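Side-chain contact in DUF2018 family protein (Campylobacter jejuni subsp. jejuni, PDB 4NPX), which is of unknown function and, in the crystal, forms an all-helical assembly of two copies: residues N100-Y103 against I104-A108. Residues are numbered along the deposited sequence; the frame is centred on the assembly and turned at random.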
# COMPACT_ATOMS: atom_id res chain seq x y z
N ASN A 100 -4.49 -3.79 11.14
CA ASN A 100 -4.57 -2.75 12.18
C ASN A 100 -3.25 -2.09 12.47
O ASN A 100 -3.21 -0.88 12.63
CB ASN A 100 -5.19 -3.26 13.43
CG ASN A 100 -6.67 -3.61 13.19
OD1 ASN A 100 -7.43 -2.89 12.46
ND2 ASN A 100 -7.07 -4.74 13.71
N ASP A 101 -2.18 -2.86 12.52
CA ASP A 101 -0.89 -2.30 12.77
C ASP A 101 -0.49 -1.34 11.63
O ASP A 101 0.10 -0.29 11.91
CB ASP A 101 0.15 -3.40 12.82
CG ASP A 101 -0.06 -4.41 13.93
OD1 ASP A 101 -0.58 -4.07 14.98
OD2 ASP A 101 0.46 -5.54 13.79
N ILE A 102 -0.83 -1.67 10.39
CA ILE A 102 -0.55 -0.88 9.22
C ILE A 102 -1.38 0.43 9.25
O ILE A 102 -0.83 1.52 9.02
CB ILE A 102 -0.73 -1.64 7.94
CG1 ILE A 102 0.41 -2.67 7.75
CG2 ILE A 102 -0.67 -0.68 6.75
CD1 ILE A 102 0.12 -3.43 6.47
N TYR A 103 -2.65 0.34 9.58
CA TYR A 103 -3.48 1.53 9.76
C TYR A 103 -2.80 2.48 10.76
O TYR A 103 -2.68 3.67 10.48
CB TYR A 103 -4.92 1.21 10.24
CG TYR A 103 -5.70 0.33 9.30
CD1 TYR A 103 -5.72 0.56 7.92
CD2 TYR A 103 -6.51 -0.65 9.78
CE1 TYR A 103 -6.40 -0.28 7.05
CE2 TYR A 103 -7.23 -1.50 8.90
CZ TYR A 103 -7.17 -1.29 7.53
OH TYR A 103 -7.92 -2.13 6.64
N ILE A 104 -2.41 1.96 11.92
CA ILE A 104 -1.73 2.77 12.91
C ILE A 104 -0.44 3.44 12.44
O ILE A 104 -0.32 4.65 12.52
CB ILE A 104 -1.51 1.94 14.20
CG1 ILE A 104 -2.87 1.56 14.75
CG2 ILE A 104 -0.74 2.76 15.19
CD1 ILE A 104 -2.86 0.54 15.86
N GLU A 105 0.46 2.65 11.88
CA GLU A 105 1.81 3.00 11.41
C GLU A 105 1.72 4.07 10.32
O GLU A 105 2.34 5.11 10.37
CB GLU A 105 2.51 1.76 10.72
CG GLU A 105 3.69 2.23 9.80
CD GLU A 105 3.89 1.53 8.45
OE1 GLU A 105 3.15 0.58 8.07
OE2 GLU A 105 4.84 1.96 7.73
N LEU A 106 0.94 3.79 9.31
CA LEU A 106 0.85 4.77 8.20
C LEU A 106 0.14 6.08 8.63
O LEU A 106 0.47 7.17 8.18
CB LEU A 106 0.22 4.16 6.96
CG LEU A 106 0.96 3.10 6.16
CD1 LEU A 106 0.12 2.68 4.93
CD2 LEU A 106 2.33 3.66 5.75
N GLY A 107 -0.87 5.97 9.49
CA GLY A 107 -1.57 7.19 9.97
C GLY A 107 -0.62 8.11 10.75
O GLY A 107 -0.69 9.34 10.54
N ALA A 108 0.18 7.52 11.67
CA ALA A 108 1.18 8.22 12.50
C ALA A 108 2.21 8.87 11.61
O ALA A 108 2.58 10.01 11.80
CB ALA A 108 1.83 7.28 13.47
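With its CG1 set beside the backbone N (chi1 -72°), Ile102 holds CG2 opposite that nitrogen, and Leu106, whose CG carries nearly the same first torsion (-70°), meets it one alpha-helical turn on. The two side chains run alongside each other off the same flank of the helix, and Ile102 CG2 comes 3.9 Å from Leu106 CD1. This is an i to i+4 apolar pair on the buried face of helix 92-111, the last helix of this all-helical chain. Both residues also pack across the dimer: Ile102 on Ile68 and Leu106 on Phe64 of the second subunit. Within its own chain Leu106 reaches Phe44 of helix 40-49 and Val59 and Phe63 of helix 53-76, so this one leucine joins the intrachain core to the subunit interface.

Beneath the side chains four successive i+4 to i backbone bonds keep the turn regular. Leu106 N gives the shortest, 2.9 Å to Ile102 O, and it is close to straight at 169°. Gly107 N follows at 3.1 Å from Tyr103 O and is the most bent of the four.

Ile104, itself exposed, runs back along the helix, its CG1 lying 3.3 Å from Asn100 O, the same carbonyl that accepts the Ile104 N-H. Asn100 in turn brings OD1 to the edge of the buried Tyr103 ring, in its plane. Glu105 bends at chi2 and its OE2 forms a salt bridge with Lys109 NZ, while its CB stays 3.4 Å from Asp101 O.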